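Local coordinates for FMN-binding protein (PDB 3IN6), which binds flavin mononucleotide as a flavoprotein, though its physiological reaction is not established, at residues M14-L19 against I55-I60. Sequence-based numbering, arbitrary orientation.
Sequences MDRELL and IGDDTI
Arg16 of helix 2-28 forms a bidentate, end-on salt bridge with Asp57, which sits in the hairpin turn between the antiparallel strands 52-55 and 59-64. The contact joins the turn of this edge hairpin to the long N-terminal helix. It lies at the surface, away from the FMN sites. Arg16 NH1 donates to Asp57 OD1 at 3.0 Å, on the syn side but well out of the carboxylate plane. Arg16 NH2 donates to Asp57 OD2 at 2.8 Å, with an N-H...O angle of 166°. The second acceptor lies nearly in the guanidinium plane, but its donor comes from above the carboxylate plane. The two groups are therefore not coplanar; their planes are 51° apart. Arg16 starts with CG anti to its own N (chi1 177°) and then bends at chi2 and chi3, which brings its end to the turn.

Both partners have further charged neighbours. Arg16 NH1 also pairs with Glu20, and Asp57 OD1 also accepts from Arg23, which binds Gly56 O as well. Arg23 probably helps to hold the carboxylate, and Glu20 the guanidinium. Where the turn enters strand 59-64, Thr59 OG1 donates to Asp58 OD1 at 2.7 Å.

Leu19 adds van der Waals contact. Its CD1 lies over one face of the Arg16 guanidinium, offset toward the rim, and 3.9 Å from Asp57 CG. The other methyl, Leu19 CD2, rests 3.9 Å from Asp57 CB and 3.4 Å from Asp57 O.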
HETATM    1  N   MSE A  14      -8.978 -21.179  -9.878  1.00 26.22           N
HETATM    2  CA  MSE A  14      -8.906 -19.848  -9.309  1.00 26.27           C
HETATM    3  C   MSE A  14      -7.456 -19.454  -9.041  1.00 25.43           C
HETATM    4  O   MSE A  14      -7.035 -18.349  -9.376  1.00 25.24           O
HETATM    5  CB  MSE A  14      -9.713 -19.765  -8.018  1.00 23.61           C
HETATM    6  CG  MSE A  14      -9.649 -18.408  -7.357  1.00 32.61           C
HETATM    7 SE   MSE A  14     -10.212 -16.978  -8.586  0.75 33.78          SE
HETATM    8  CE  MSE A  14     -12.005 -17.671  -8.996  1.00 35.61           C
ATOM      9  N   ASP A  15      -6.696 -20.359  -8.439  1.00 25.94           N
ATOM     10  CA  ASP A  15      -5.300 -20.086  -8.153  1.00 25.50           C
ATOM     11  C   ASP A  15      -4.511 -19.775  -9.412  1.00 25.22           C
ATOM     12  O   ASP A  15      -3.748 -18.817  -9.427  1.00 25.06           O
ATOM     13  CB  ASP A  15      -4.668 -21.233  -7.384  1.00 26.25           C
ATOM     14  CG  ASP A  15      -5.088 -21.252  -5.924  1.00 31.11           C
ATOM     15  OD1 ASP A  15      -5.867 -20.369  -5.506  1.00 33.92           O
ATOM     16  OD2 ASP A  15      -4.631 -22.144  -5.193  1.00 35.33           O
ATOM     17  N   ARG A  16      -4.709 -20.563 -10.469  1.00 24.17           N
ATOM     18  CA  ARG A  16      -3.997 -20.333 -11.729  1.00 23.89           C
ATOM     19  C   ARG A  16      -4.350 -18.971 -12.320  1.00 24.16           C
ATOM     20  O   ARG A  16      -3.490 -18.270 -12.863  1.00 24.43           O
ATOM     21  CB  ARG A  16      -4.278 -21.457 -12.731  1.00 22.45           C
ATOM     22  CG  ARG A  16      -3.642 -21.299 -14.096  1.00 19.91           C
ATOM     23  CD  ARG A  16      -2.157 -20.973 -14.041  1.00 20.14           C
ATOM     24  NE  ARG A  16      -1.404 -21.943 -13.266  1.00 22.52           N
ATOM     25  CZ  ARG A  16      -0.145 -21.786 -12.882  1.00 26.53           C
ATOM     26  NH1 ARG A  16       0.536 -20.678 -13.192  1.00 26.30           N
ATOM     27  NH2 ARG A  16       0.432 -22.743 -12.167  1.00 27.65           N
ATOM     28  N   GLU A  17      -5.620 -18.608 -12.217  1.00 23.92           N
ATOM     29  CA  GLU A  17      -6.106 -17.308 -12.682  1.00 24.18           C
ATOM     30  C   GLU A  17      -5.388 -16.187 -11.924  1.00 22.82           C
ATOM     31  O   GLU A  17      -4.923 -15.224 -12.509  1.00 23.24           O
ATOM     32  CB  GLU A  17      -7.598 -17.188 -12.374  1.00 25.69           C
ATOM     33  CG  GLU A  17      -8.528 -18.127 -13.128  1.00 33.36           C
ATOM     34  CD  GLU A  17      -9.245 -17.440 -14.255  1.00 41.55           C
ATOM     35  OE1 GLU A  17      -8.575 -16.754 -15.054  1.00 53.18           O
ATOM     36  OE2 GLU A  17     -10.481 -17.580 -14.332  1.00 40.82           O
ATOM     37  N   LEU A  18      -5.307 -16.326 -10.606  1.00 22.93           N
ATOM     38  CA  LEU A  18      -4.650 -15.324  -9.776  1.00 22.89           C
ATOM     39  C   LEU A  18      -3.157 -15.232 -10.087  1.00 23.42           C
ATOM     40  O   LEU A  18      -2.623 -14.120 -10.212  1.00 25.74           O
ATOM     41  CB  LEU A  18      -4.878 -15.629  -8.305  1.00 23.69           C
ATOM     42  CG  LEU A  18      -6.322 -15.391  -7.857  1.00 28.24           C
ATOM     43  CD1 LEU A  18      -6.616 -16.112  -6.538  1.00 21.30           C
ATOM     44  CD2 LEU A  18      -6.592 -13.885  -7.751  1.00 21.12           C
ATOM     45  N   LEU A  19      -2.492 -16.385 -10.217  1.00 21.83           N
ATOM     46  CA  LEU A  19      -1.066 -16.419 -10.555  1.00 19.14           C
ATOM     47  C   LEU A  19      -0.800 -15.723 -11.899  1.00 18.21           C
ATOM     48  O   LEU A  19       0.176 -14.983 -12.044  1.00 19.01           O
ATOM     49  CB  LEU A  19      -0.554 -17.860 -10.615  1.00 18.72           C
ATOM     50  CG  LEU A  19      -0.359 -18.582  -9.271  1.00 21.85           C
ATOM     51  CD1 LEU A  19      -0.341 -20.104  -9.427  1.00 20.77           C
ATOM     52  CD2 LEU A  19       0.912 -18.055  -8.619  1.00 16.29           C
ATOM     53  N   ILE A  55       8.952 -14.843 -10.967  1.00 21.23           N
ATOM     54  CA  ILE A  55       9.566 -16.030 -11.567  1.00 22.31           C
ATOM     55  C   ILE A  55       8.773 -17.246 -11.082  1.00 21.62           C
ATOM     56  O   ILE A  55       8.539 -17.408  -9.880  1.00 22.00           O
ATOM     57  CB  ILE A  55      11.066 -16.150 -11.140  1.00 22.40           C
ATOM     58  CG1 ILE A  55      11.852 -14.908 -11.581  1.00 21.18           C
ATOM     59  CG2 ILE A  55      11.702 -17.408 -11.700  1.00 19.46           C
ATOM     60  CD1 ILE A  55      13.190 -14.753 -10.896  1.00 24.79           C
ATOM     61  N   GLY A  56       8.342 -18.080 -12.022  1.00 22.86           N
ATOM     62  CA  GLY A  56       7.552 -19.257 -11.704  1.00 22.65           C
ATOM     63  C   GLY A  56       6.208 -18.852 -11.126  1.00 22.83           C
ATOM     64  O   GLY A  56       5.552 -17.915 -11.622  1.00 19.34           O
ATOM     65  N   ASP A  57       5.815 -19.572 -10.080  1.00 19.61           N
ATOM     66  CA  ASP A  57       4.578 -19.348  -9.354  1.00 19.46           C
ATOM     67  C   ASP A  57       4.839 -19.017  -7.893  1.00 21.47           C
ATOM     68  O   ASP A  57       3.881 -18.772  -7.140  1.00 23.33           O
ATOM     69  CB  ASP A  57       3.743 -20.638  -9.355  1.00 17.73           C
ATOM     70  CG  ASP A  57       3.201 -21.014 -10.740  1.00 23.08           C
ATOM     71  OD1 ASP A  57       2.992 -20.129 -11.596  1.00 23.81           O
ATOM     72  OD2 ASP A  57       2.958 -22.218 -10.966  1.00 26.25           O
ATOM     73  N   ASP A  58       6.108 -19.021  -7.484  1.00 18.77           N
ATOM     74  CA  ASP A  58       6.462 -18.852  -6.087  1.00 21.99           C
ATOM     75  C   ASP A  58       7.464 -17.735  -5.759  1.00 20.63           C
ATOM     76  O   ASP A  58       7.775 -17.540  -4.599  1.00 19.49           O
ATOM     77  CB  ASP A  58       6.992 -20.193  -5.560  1.00 19.38           C
ATOM     78  CG  ASP A  58       8.107 -20.779  -6.439  1.00 27.20           C
ATOM     79  OD1 ASP A  58       8.968 -20.022  -6.928  1.00 24.83           O
ATOM     80  OD2 ASP A  58       8.110 -22.012  -6.658  1.00 38.89           O
ATOM     81  N   THR A  59       7.932 -16.971  -6.740  1.00 20.67           N
ATOM     82  CA  THR A  59       9.001 -16.009  -6.456  1.00 19.38           C
ATOM     83  C   THR A  59       8.809 -14.617  -7.054  1.00 20.19           C
ATOM     84  O   THR A  59       8.358 -14.474  -8.185  1.00 19.03           O
ATOM     85  CB  THR A  59      10.338 -16.545  -7.029  1.00 20.21           C
ATOM     86  OG1 THR A  59      10.584 -17.877  -6.563  1.00 21.51           O
ATOM     87  CG2 THR A  59      11.520 -15.650  -6.670  1.00 18.51           C
ATOM     88  N   ILE A  60       9.153 -13.592  -6.277  1.00 21.85           N
ATOM     89  CA  ILE A  60       9.219 -12.216  -6.786  1.00 21.62           C
ATOM     90  C   ILE A  60      10.609 -11.715  -6.409  1.00 19.10           C
ATOM     91  O   ILE A  60      11.071 -11.917  -5.281  1.00 15.93           O
ATOM     92  CB  ILE A  60       8.122 -11.261  -6.233  1.00 22.97           C
ATOM     93  CG1 ILE A  60       6.749 -11.625  -6.787  1.00 22.65           C
ATOM     94  CG2 ILE A  60       8.413  -9.808  -6.642  1.00 20.43           C
ATOM     95  CD1 ILE A  60       5.620 -10.906  -6.073  1.00 27.44           C
TER